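Long-range contact in flap endonuclease 1 (Desulfurococcus amylolyticus, PDB 3ORY), which probably cleaves the single-stranded 5' flaps of branched DNA, as flap endonucleases of the XPG family do in replication and repair: residues Pro89-Lys101 with Ile158-Ala171. Residues are numbered along the deposited sequence; the frame is centred on the assembly and turned at random.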
loop_
_atom_site.group_PDB
_atom_site.type_symbol
_atom_site.label_atom_id
_atom_site.label_comp_id
_atom_site.label_asym_id
_atom_site.label_seq_id
_atom_site.Cartn_x
_atom_site.Cartn_y
_atom_site.Cartn_z
ATOM N N PRO A 89 -9.346 -4.455 -11.373
ATOM C CA PRO A 89 -8.846 -3.510 -10.382
ATOM C C PRO A 89 -9.511 -2.140 -10.449
ATOM O O PRO A 89 -9.891 -1.665 -11.527
ATOM C CB PRO A 89 -7.357 -3.403 -10.734
ATOM C CG PRO A 89 -7.310 -3.600 -12.235
ATOM C CD PRO A 89 -8.549 -4.415 -12.618
ATOM N N VAL A 90 -9.648 -1.521 -9.280
ATOM C CA VAL A 90 -10.058 -0.132 -9.170
ATOM C C VAL A 90 -9.181 0.494 -8.084
ATOM O O VAL A 90 -8.971 -0.100 -7.022
ATOM C CB VAL A 90 -11.583 0.020 -8.855
ATOM C CG1 VAL A 90 -12.015 -0.866 -7.676
ATOM C CG2 VAL A 90 -11.966 1.498 -8.612
ATOM N N TYR A 91 -8.640 1.668 -8.368
ATOM C CA TYR A 91 -7.797 2.360 -7.404
ATOM C C TYR A 91 -8.631 3.367 -6.631
ATOM O O TYR A 91 -9.671 3.812 -7.110
ATOM C CB TYR A 91 -6.616 3.043 -8.110
ATOM C CG TYR A 91 -5.555 2.048 -8.549
ATOM C CD1 TYR A 91 -4.440 1.781 -7.748
ATOM C CD2 TYR A 91 -5.679 1.362 -9.755
ATOM C CE1 TYR A 91 -3.462 0.861 -8.156
ATOM C CE2 TYR A 91 -4.720 0.444 -10.164
ATOM C CZ TYR A 91 -3.622 0.197 -9.359
ATOM O OH TYR A 91 -2.688 -0.710 -9.783
ATOM N N VAL A 92 -8.196 3.697 -5.420
ATOM C CA VAL A 92 -8.852 4.734 -4.644
ATOM C C VAL A 92 -7.803 5.723 -4.154
ATOM O O VAL A 92 -6.782 5.327 -3.584
ATOM C CB VAL A 92 -9.706 4.158 -3.474
ATOM C CG1 VAL A 92 -8.887 3.236 -2.570
ATOM C CG2 VAL A 92 -10.384 5.296 -2.677
ATOM N N PHE A 93 -8.052 7.010 -4.389
ATOM C CA PHE A 93 -7.100 8.040 -4.014
ATOM C C PHE A 93 -7.627 8.916 -2.897
ATOM O O PHE A 93 -8.818 9.256 -2.861
ATOM C CB PHE A 93 -6.710 8.882 -5.238
ATOM C CG PHE A 93 -5.856 8.135 -6.224
ATOM C CD1 PHE A 93 -4.502 7.958 -5.992
ATOM C CD2 PHE A 93 -6.413 7.605 -7.384
ATOM C CE1 PHE A 93 -3.691 7.254 -6.915
ATOM C CE2 PHE A 93 -5.630 6.894 -8.304
ATOM C CZ PHE A 93 -4.262 6.719 -8.064
ATOM N N ASP A 94 -6.708 9.284 -2.006
ATOM C CA ASP A 94 -6.974 10.016 -0.774
ATOM C C ASP A 94 -7.538 11.387 -1.097
ATOM O O ASP A 94 -7.248 11.951 -2.156
ATOM C CB ASP A 94 -5.649 10.170 -0.002
ATOM C CG ASP A 94 -5.849 10.327 1.495
ATOM O OD1 ASP A 94 -5.751 9.310 2.212
ATOM O OD2 ASP A 94 -6.101 11.467 1.958
ATOM N N GLY A 95 -8.339 11.918 -0.180
ATOM C CA GLY A 95 -8.877 13.267 -0.302
ATOM C C GLY A 95 -7.833 14.348 -0.072
ATOM O O GLY A 95 -8.041 15.499 -0.442
ATOM N N LYS A 96 -6.710 13.976 0.527
ATOM C CA LYS A 96 -5.625 14.929 0.789
ATOM C C LYS A 96 -4.408 14.631 -0.076
ATOM O O LYS A 96 -4.145 13.471 -0.395
ATOM C CB LYS A 96 -5.231 14.909 2.280
ATOM C CG LYS A 96 -6.312 15.459 3.238
ATOM C CD LYS A 96 -6.757 16.857 2.807
ATOM C CE LYS A 96 -8.031 17.294 3.532
ATOM N NZ LYS A 96 -7.809 17.336 5.012
ATOM N N PRO A 97 -3.646 15.683 -0.456
ATOM C CA PRO A 97 -2.403 15.416 -1.188
ATOM C C PRO A 97 -1.403 14.647 -0.317
ATOM O O PRO A 97 -1.453 14.751 0.916
ATOM C CB PRO A 97 -1.876 16.819 -1.563
ATOM C CG PRO A 97 -2.696 17.795 -0.826
ATOM C CD PRO A 97 -3.933 17.122 -0.317
ATOM N N PRO A 98 -0.504 13.867 -0.943
ATOM C CA PRO A 98 0.394 13.010 -0.175
ATOM C C PRO A 98 1.345 13.816 0.709
ATOM O O PRO A 98 1.786 13.310 1.756
ATOM C CB PRO A 98 1.157 12.238 -1.261
ATOM C CG PRO A 98 1.086 13.140 -2.471
ATOM C CD PRO A 98 -0.270 13.756 -2.390
ATOM N N GLU A 99 1.626 15.066 0.322
ATOM C CA GLU A 99 2.443 15.966 1.157
ATOM C C GLU A 99 1.803 16.273 2.502
ATOM O O GLU A 99 2.477 16.760 3.407
ATOM C CB GLU A 99 2.748 17.292 0.444
ATOM C CG GLU A 99 3.564 17.135 -0.848
ATOM C CD GLU A 99 2.683 16.952 -2.073
ATOM O OE1 GLU A 99 1.502 16.555 -1.923
ATOM O OE2 GLU A 99 3.164 17.217 -3.194
ATOM N N LEU A 100 0.507 15.994 2.642
ATOM C CA LEU A 100 -0.202 16.350 3.862
ATOM C C LEU A 100 -0.738 15.120 4.589
ATOM O O LEU A 100 -1.643 15.231 5.407
ATOM C CB LEU A 100 -1.331 17.349 3.553
ATOM C CG LEU A 100 -0.890 18.645 2.859
ATOM C CD1 LEU A 100 -2.109 19.511 2.543
ATOM C CD2 LEU A 100 0.138 19.415 3.711
ATOM N N LYS A 101 -0.165 13.955 4.286
ATOM C CA LYS A 101 -0.521 12.705 4.947
ATOM C C LYS A 101 0.462 12.476 6.088
ATOM O O LYS A 101 1.596 12.032 5.860
ATOM C CB LYS A 101 -0.450 11.548 3.948
ATOM C CG LYS A 101 -1.558 11.580 2.878
ATOM C CD LYS A 101 -2.902 11.264 3.523
ATOM C CE LYS A 101 -3.034 9.784 3.847
ATOM N NZ LYS A 101 -4.295 9.584 4.631
ATOM N N ILE A 158 -8.784 2.170 -16.606
ATOM C CA ILE A 158 -8.900 1.646 -15.252
ATOM C C ILE A 158 -9.539 2.691 -14.334
ATOM O O ILE A 158 -9.042 3.807 -14.228
ATOM C CB ILE A 158 -7.523 1.208 -14.711
ATOM C CG1 ILE A 158 -6.893 0.130 -15.626
ATOM C CG2 ILE A 158 -7.623 0.736 -13.253
ATOM C CD1 ILE A 158 -7.638 -1.226 -15.650
ATOM N N PRO A 159 -10.652 2.332 -13.679
ATOM C CA PRO A 159 -11.367 3.262 -12.800
ATOM C C PRO A 159 -10.587 3.597 -11.535
ATOM O O PRO A 159 -9.811 2.776 -11.035
ATOM C CB PRO A 159 -12.629 2.485 -12.423
ATOM C CG PRO A 159 -12.207 1.041 -12.522
ATOM C CD PRO A 159 -11.287 1.003 -13.711
ATOM N N TRP A 160 -10.787 4.807 -11.037
ATOM C CA TRP A 160 -10.305 5.178 -9.715
ATOM C C TRP A 160 -11.352 6.059 -9.036
ATOM O O TRP A 160 -12.132 6.766 -9.697
ATOM C CB TRP A 160 -8.916 5.844 -9.761
ATOM C CG TRP A 160 -8.856 7.075 -10.614
ATOM C CD1 TRP A 160 -8.496 7.140 -11.933
ATOM C CD2 TRP A 160 -9.176 8.413 -10.219
ATOM N NE1 TRP A 160 -8.578 8.432 -12.381
ATOM C CE2 TRP A 160 -8.991 9.235 -11.349
ATOM C CE3 TRP A 160 -9.600 8.996 -9.016
ATOM C CZ2 TRP A 160 -9.219 10.608 -11.319
ATOM C CZ3 TRP A 160 -9.829 10.351 -8.982
ATOM C CH2 TRP A 160 -9.633 11.152 -10.127
ATOM N N VAL A 161 -11.359 6.001 -7.716
ATOM C CA VAL A 161 -12.368 6.657 -6.918
ATOM C C VAL A 161 -11.697 7.753 -6.102
ATOM O O VAL A 161 -10.647 7.526 -5.496
ATOM C CB VAL A 161 -13.075 5.622 -6.004
ATOM C CG1 VAL A 161 -13.973 6.309 -4.971
ATOM C CG2 VAL A 161 -13.882 4.645 -6.864
ATOM N N GLN A 162 -12.300 8.944 -6.111
ATOM C CA GLN A 162 -11.854 10.043 -5.267
ATOM C C GLN A 162 -12.467 9.883 -3.877
ATOM O O GLN A 162 -13.665 10.094 -3.689
ATOM C CB GLN A 162 -12.264 11.401 -5.870
ATOM C CG GLN A 162 -11.731 12.603 -5.072
ATOM C CD GLN A 162 -10.236 12.503 -4.846
ATOM O OE1 GLN A 162 -9.461 12.619 -5.792
ATOM N NE2 GLN A 162 -9.816 12.275 -3.584
ATOM N N ALA A 163 -11.645 9.498 -2.906
ATOM C CA ALA A 163 -12.092 9.424 -1.522
ATOM C C ALA A 163 -12.229 10.842 -0.972
ATOM O O ALA A 163 -11.426 11.711 -1.320
ATOM C CB ALA A 163 -11.091 8.641 -0.705
ATOM N N PRO A 164 -13.260 11.098 -0.136
ATOM C CA PRO A 164 -13.345 12.396 0.541
ATOM C C PRO A 164 -12.202 12.613 1.540
ATOM O O PRO A 164 -11.765 13.753 1.738
ATOM C CB PRO A 164 -14.694 12.328 1.278
ATOM C CG PRO A 164 -14.986 10.881 1.441
ATOM C CD PRO A 164 -14.414 10.235 0.189
ATOM N N ALA A 165 -11.741 11.534 2.170
ATOM C CA ALA A 165 -10.692 11.603 3.185
ATOM C C ALA A 165 -9.727 10.440 2.998
ATOM O O ALA A 165 -9.201 10.276 1.904
ATOM C CB ALA A 165 -11.318 11.626 4.614
ATOM N N GLU A 166 -9.504 9.615 4.029
ATOM C CA GLU A 166 -8.538 8.509 3.918
ATOM C C GLU A 166 -8.885 7.531 2.788
ATOM O O GLU A 166 -10.019 7.032 2.717
ATOM C CB GLU A 166 -8.419 7.713 5.231
ATOM C CG GLU A 166 -7.831 8.501 6.410
ATOM C CD GLU A 166 -8.900 9.244 7.207
ATOM O OE1 GLU A 166 -10.066 9.312 6.750
ATOM O OE2 GLU A 166 -8.579 9.739 8.307
ATOM N N GLY A 167 -7.910 7.281 1.907
ATOM C CA GLY A 167 -8.039 6.307 0.827
ATOM C C GLY A 167 -8.359 4.927 1.372
ATOM O O GLY A 167 -9.229 4.222 0.834
ATOM N N GLU A 168 -7.668 4.548 2.447
ATOM C CA GLU A 168 -7.864 3.230 3.077
ATOM C C GLU A 168 -9.274 3.049 3.637
ATOM O O GLU A 168 -9.824 1.943 3.589
ATOM C CB GLU A 168 -6.827 2.992 4.187
ATOM C CG GLU A 168 -5.364 2.985 3.694
ATOM C CD GLU A 168 -4.955 1.675 2.986
ATOM O OE1 GLU A 168 -5.763 0.721 2.923
ATOM O OE2 GLU A 168 -3.813 1.611 2.477
ATOM N N ALA A 169 -9.846 4.132 4.170
ATOM C CA ALA A 169 -11.232 4.128 4.688
ATOM C C ALA A 169 -12.267 3.953 3.580
ATOM O O ALA A 169 -13.239 3.213 3.738
ATOM C CB ALA A 169 -11.511 5.442 5.450
ATOM N N GLN A 170 -12.079 4.683 2.480
ATOM C CA GLN A 170 -12.947 4.549 1.311
ATOM C C GLN A 170 -12.845 3.159 0.696
ATOM O O GLN A 170 -13.864 2.587 0.293
ATOM C CB GLN A 170 -12.642 5.621 0.253
ATOM C CG GLN A 170 -13.609 5.610 -0.946
ATOM C CD GLN A 170 -15.033 5.970 -0.564
ATOM O OE1 GLN A 170 -15.259 6.809 0.310
ATOM N NE2 GLN A 170 -16.006 5.339 -1.225
ATOM N N ALA A 171 -11.627 2.616 0.633
ATOM C CA ALA A 171 -11.425 1.233 0.168
ATOM C C ALA A 171 -12.252 0.259 1.013
ATOM O O ALA A 171 -13.013 -0.546 0.467
ATOM C CB ALA A 171 -9.931 0.847 0.201
HETATM O O HOH W 1 -5.214 6.301 3.760
#
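F93 turns a ring edge toward the five-membered ring of W160 in an offset edge-to-face pair, the planes at 79° and the centroids 5.6 Å apart. W160 CB also lies at that phenyl edge, near its plane, while I158 CG2 takes an edge of the Y91 ring. In Q162 the bend at chi2 (52°) brings NE2 back to the backbone, where A163 O and D94 O both lie in the amide plane; NE2 meets D94 O at 3.0 Å, from above the carbonyl plane. Within the sheet itself, the N-H and C=O groups of Y91 and F93 alternate in bonding to P159, V161 and A163 as parallel strands. On the other face V92 fits against helix 167-176, CG1 lying 3.8 Å from A171 CB and CG2 3.7 Å from Q170 CG. Beyond the strand ends, D94 OD1 takes G167 N (3.0 Å) and K101 NZ (2.8 Å) from opposite faces of the carboxylate, while OD2 accepts K96 N through its anti lone pair, closing an Asx turn. K101 NZ also forms a salt bridge with D250. With an alanine here in place of D94, G167 N and the K101 ammonium would probably lose this mate, and K96 N the acceptor that closes the turn. Strand 88-93 runs between strands 37-41 and 160-162 in the parallel part of the PIN-like nuclease sheet, with helices 42-52 and 70-84 against its aromatic face and helix 167-176 against the other.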